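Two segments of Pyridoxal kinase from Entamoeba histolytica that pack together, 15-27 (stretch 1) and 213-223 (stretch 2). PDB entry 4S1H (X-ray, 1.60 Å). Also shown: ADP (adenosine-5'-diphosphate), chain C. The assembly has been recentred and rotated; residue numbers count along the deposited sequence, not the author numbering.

Stretch 1 15-27: GFVGNRCGMIILD
Stretch 2 213-223: FTGVGDTLTYI

Both stretches run from an extended segment into helices that both continue beyond the stretches, that of stretch 2 beginning at Val216; the helices pack with their N-to-C directions 37° apart (signed crossing angle -37°) and their axes 8.7 Å apart at closest approach. Phe16 (phi/psi -140/99) and Val17 (-141/167) are extended, Gly18 turns at 49/-131, and regular helical angles follow from Asn19. In stretch 2, Thr214 (-113/142) leads to Gly215 (80/5), the N-cap. Register is set by CA-CA distances of 4.5 Å for Val17-Gly215, 5.6 Å for Gly18-Asp218, 5.8 Å for Cys21-Thr219 and 5.7 Å for Gly22-Tyr222. The positive phi of Gly18 and Gly215 favours glycine; at Gly215 a CB would also strike Phe16 O.

One hydrogen bond crosses the contact: Gly18 N donates to Asp218 OD2 (2.8 Å, 170°), with Asp218 (chi1 -56°, chi2 -25°) pointing toward stretch 1. Beside it, Val17 CG1 (chi1 m) lies 3.6 Å from Thr214 CG2. Tyr222 (chi1 -68°, chi2 -74°) fills a hole formed by Cys21, Gly22, Ile25 and Leu26 and has the largest covered area. Gly22 CA sits over one ring face, 3.4 Å from the Tyr222 ring centroid; a CB on Gly22 would clash with Tyr222 CZ, so glycine lets the ring lie against the backbone. Leu26 (m, t) brings CD1 to 3.9 Å from Tyr222 CD1. Ile25 (m, t) points toward stretch 2, its CD1 3.7 Å from Tyr222 CB and its CG2 4.0 Å from Ile223 CG1. Cys21 (m) points toward stretch 2, its SG 3.7 Å from Thr219 OG1. Thr219 (m) donates from OG1 to Gly215 O (2.8 Å), a hydrogen bond within stretch 2, from the first turn of the helix back to the N-cap residue. The contact buries 529 Å² in total.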

# COMPACT_ATOMS: atom_id res chain seq x y z
N GLY A 15 1.08 -6.06 -8.85
CA GLY A 15 2.37 -6.60 -8.43
C GLY A 15 3.07 -5.92 -7.28
O GLY A 15 2.50 -5.11 -6.55
N PHE A 16 4.33 -6.27 -7.09
CA PHE A 16 5.01 -6.03 -5.82
C PHE A 16 6.44 -5.55 -6.07
O PHE A 16 7.36 -6.35 -6.34
CB PHE A 16 4.95 -7.28 -4.93
CG PHE A 16 3.61 -7.97 -4.95
CD1 PHE A 16 2.53 -7.41 -4.29
CD2 PHE A 16 3.40 -9.11 -5.72
CE1 PHE A 16 1.28 -8.01 -4.35
CE2 PHE A 16 2.15 -9.73 -5.78
CZ PHE A 16 1.08 -9.16 -5.09
N VAL A 17 6.62 -4.25 -5.99
CA VAL A 17 7.95 -3.60 -5.86
C VAL A 17 7.83 -2.43 -4.91
O VAL A 17 6.71 -2.01 -4.56
CB VAL A 17 8.53 -3.12 -7.22
CG1 VAL A 17 8.72 -4.29 -8.17
CG2 VAL A 17 7.66 -2.05 -7.86
N GLY A 18 8.99 -1.91 -4.48
CA GLY A 18 9.11 -0.69 -3.75
C GLY A 18 8.19 -0.55 -2.56
O GLY A 18 8.05 -1.47 -1.73
N ASN A 19 7.52 0.59 -2.50
CA ASN A 19 6.61 0.83 -1.38
C ASN A 19 5.40 -0.11 -1.29
O ASN A 19 4.85 -0.26 -0.22
CB ASN A 19 6.14 2.30 -1.31
CG ASN A 19 6.86 3.10 -0.25
OD1 ASN A 19 7.55 2.55 0.61
ND2 ASN A 19 6.71 4.40 -0.31
N ARG A 20 5.03 -0.77 -2.38
CA ARG A 20 4.00 -1.79 -2.32
C ARG A 20 4.46 -3.00 -1.49
O ARG A 20 3.71 -3.50 -0.64
CB ARG A 20 3.52 -2.16 -3.70
CG ARG A 20 2.32 -3.04 -3.77
CD ARG A 20 0.99 -2.36 -3.42
NE ARG A 20 0.07 -3.50 -3.34
CZ ARG A 20 -0.50 -4.02 -2.25
NH1 ARG A 20 -0.37 -3.46 -1.04
NH2 ARG A 20 -1.18 -5.14 -2.37
N CYS A 21 5.68 -3.48 -1.73
CA CYS A 21 6.34 -4.45 -0.81
C CYS A 21 6.37 -3.94 0.61
O CYS A 21 6.08 -4.68 1.55
CB CYS A 21 7.76 -4.77 -1.27
SG CYS A 21 7.79 -5.61 -2.84
N GLY A 22 6.74 -2.67 0.78
CA GLY A 22 6.84 -2.07 2.08
C GLY A 22 5.51 -2.07 2.80
O GLY A 22 5.45 -2.41 3.98
N MET A 23 4.45 -1.77 2.08
CA MET A 23 3.13 -1.74 2.72
C MET A 23 2.76 -3.13 3.22
O MET A 23 2.32 -3.31 4.35
CB MET A 23 2.07 -1.22 1.75
CG MET A 23 2.27 0.23 1.30
SD MET A 23 1.26 0.75 -0.15
CE MET A 23 2.03 2.31 -0.54
N ILE A 24 2.89 -4.13 2.35
CA ILE A 24 2.52 -5.49 2.68
C ILE A 24 3.30 -5.96 3.91
O ILE A 24 2.73 -6.55 4.83
CB ILE A 24 2.77 -6.44 1.49
CG1 ILE A 24 1.81 -6.11 0.35
CG2 ILE A 24 2.62 -7.90 1.92
CD1 ILE A 24 2.25 -6.67 -0.99
N ILE A 25 4.61 -5.71 3.91
CA ILE A 25 5.47 -6.25 4.96
C ILE A 25 5.26 -5.49 6.28
O ILE A 25 5.02 -6.12 7.32
CB ILE A 25 6.95 -6.28 4.52
CG1 ILE A 25 7.06 -7.21 3.31
CG2 ILE A 25 7.82 -6.74 5.68
CD1 ILE A 25 8.31 -7.03 2.48
N LEU A 26 5.38 -4.18 6.25
CA LEU A 26 5.20 -3.36 7.47
C LEU A 26 3.78 -3.48 8.02
O LEU A 26 3.61 -3.59 9.25
CB LEU A 26 5.58 -1.91 7.22
CG LEU A 26 7.07 -1.65 7.00
CD1 LEU A 26 7.35 -0.27 6.41
CD2 LEU A 26 7.87 -1.83 8.28
N ASP A 27 2.78 -3.53 7.16
CA ASP A 27 1.40 -3.81 7.64
C ASP A 27 1.33 -5.19 8.37
O ASP A 27 0.76 -5.29 9.47
CB ASP A 27 0.32 -3.77 6.51
CG ASP A 27 0.12 -2.36 5.87
OD1 ASP A 27 0.63 -1.32 6.37
OD2 ASP A 27 -0.55 -2.29 4.79
N PHE A 213 14.29 -12.35 -10.45
CA PHE A 213 13.06 -11.96 -9.78
C PHE A 213 13.06 -10.45 -9.60
O PHE A 213 14.13 -9.81 -9.53
CB PHE A 213 12.96 -12.67 -8.41
CG PHE A 213 12.82 -14.16 -8.52
CD1 PHE A 213 11.56 -14.74 -8.78
CD2 PHE A 213 13.92 -15.00 -8.38
CE1 PHE A 213 11.42 -16.11 -8.87
CE2 PHE A 213 13.79 -16.37 -8.49
CZ PHE A 213 12.54 -16.93 -8.74
N THR A 214 11.85 -9.89 -9.54
CA THR A 214 11.68 -8.47 -9.37
C THR A 214 11.04 -8.23 -7.99
O THR A 214 10.25 -9.03 -7.50
CB THR A 214 10.82 -7.92 -10.54
OG1 THR A 214 11.50 -8.17 -11.78
CG2 THR A 214 10.59 -6.43 -10.39
N GLY A 215 11.47 -7.17 -7.33
CA GLY A 215 11.03 -6.86 -5.97
C GLY A 215 11.69 -7.62 -4.83
O GLY A 215 11.30 -7.49 -3.66
N VAL A 216 12.69 -8.43 -5.14
CA VAL A 216 13.31 -9.25 -4.08
C VAL A 216 14.17 -8.44 -3.13
O VAL A 216 14.13 -8.62 -1.91
CB VAL A 216 14.09 -10.46 -4.65
CG1 VAL A 216 13.14 -11.56 -5.02
CG2 VAL A 216 14.97 -10.09 -5.86
N GLY A 217 14.95 -7.52 -3.68
CA GLY A 217 15.72 -6.61 -2.86
C GLY A 217 14.85 -5.73 -2.00
O GLY A 217 15.19 -5.45 -0.87
N ASP A 218 13.74 -5.27 -2.57
CA ASP A 218 12.80 -4.47 -1.79
C ASP A 218 12.22 -5.28 -0.63
O ASP A 218 12.13 -4.79 0.50
CB ASP A 218 11.67 -3.95 -2.72
CG ASP A 218 12.21 -3.14 -3.92
OD1 ASP A 218 13.34 -2.58 -3.81
OD2 ASP A 218 11.51 -3.08 -4.97
N THR A 219 11.82 -6.50 -0.91
CA THR A 219 11.26 -7.40 0.09
C THR A 219 12.29 -7.64 1.19
O THR A 219 11.99 -7.51 2.37
CB THR A 219 10.80 -8.70 -0.57
OG1 THR A 219 9.75 -8.39 -1.50
CG2 THR A 219 10.34 -9.72 0.44
N LEU A 220 13.54 -7.93 0.82
CA LEU A 220 14.60 -8.05 1.82
C LEU A 220 14.70 -6.82 2.74
O LEU A 220 14.78 -6.96 3.97
CB LEU A 220 15.99 -8.31 1.17
CG LEU A 220 17.23 -8.33 2.10
CD1 LEU A 220 17.10 -9.36 3.20
CD2 LEU A 220 18.48 -8.55 1.28
N THR A 221 14.72 -5.64 2.13
CA THR A 221 14.86 -4.39 2.84
C THR A 221 13.77 -4.28 3.92
O THR A 221 14.10 -3.96 5.08
CB THR A 221 14.73 -3.22 1.87
OG1 THR A 221 15.89 -3.16 1.03
CG2 THR A 221 14.55 -1.89 2.58
N TYR A 222 12.51 -4.52 3.57
CA TYR A 222 11.43 -4.31 4.56
C TYR A 222 11.32 -5.41 5.62
O TYR A 222 11.00 -5.12 6.76
CB TYR A 222 10.08 -4.06 3.88
CG TYR A 222 10.12 -2.74 3.16
CD1 TYR A 222 10.07 -1.52 3.87
CD2 TYR A 222 10.24 -2.68 1.79
CE1 TYR A 222 10.14 -0.29 3.20
CE2 TYR A 222 10.32 -1.46 1.12
CZ TYR A 222 10.27 -0.29 1.84
OH TYR A 222 10.34 0.92 1.20
N ILE A 223 11.69 -6.64 5.28
CA ILE A 223 11.71 -7.69 6.31
C ILE A 223 12.86 -7.41 7.29
O ILE A 223 12.67 -7.46 8.51
CB ILE A 223 11.82 -9.12 5.73
CG1 ILE A 223 10.60 -9.42 4.83
CG2 ILE A 223 11.85 -10.13 6.88
CD1 ILE A 223 10.71 -10.70 4.01
PB ADP C . 17.85 -6.63 -5.93
O1B ADP C . 18.72 -7.04 -7.09
O2B ADP C . 16.36 -6.69 -6.24
O3B ADP C . 18.35 -5.37 -5.29
PA ADP C . 19.05 -9.03 -4.82
O1A ADP C . 20.34 -8.65 -4.16
O2A ADP C . 19.07 -9.59 -6.20
O3A ADP C . 18.04 -7.76 -4.80
O5' ADP C . 18.25 -10.04 -3.89
C5' ADP C . 17.95 -9.80 -2.53
C4' ADP C . 17.95 -11.13 -1.84
O4' ADP C . 16.98 -11.98 -2.47
C3' ADP C . 19.29 -11.84 -1.99
O3' ADP C . 20.17 -11.51 -0.91
C2' ADP C . 18.88 -13.28 -2.02
O2' ADP C . 18.72 -13.76 -0.69
C1' ADP C . 17.52 -13.28 -2.68
N9 ADP C . 17.52 -13.60 -4.13
C8 ADP C . 17.40 -12.78 -5.18
N7 ADP C . 17.42 -13.47 -6.35
C5 ADP C . 17.56 -14.76 -6.04
C6 ADP C . 17.65 -16.04 -6.79
N6 ADP C . 17.60 -16.03 -8.13
N1 ADP C . 17.80 -17.17 -6.07
C2 ADP C . 17.85 -17.17 -4.70
N3 ADP C . 17.77 -16.04 -3.97
C4 ADP C . 17.63 -14.84 -4.57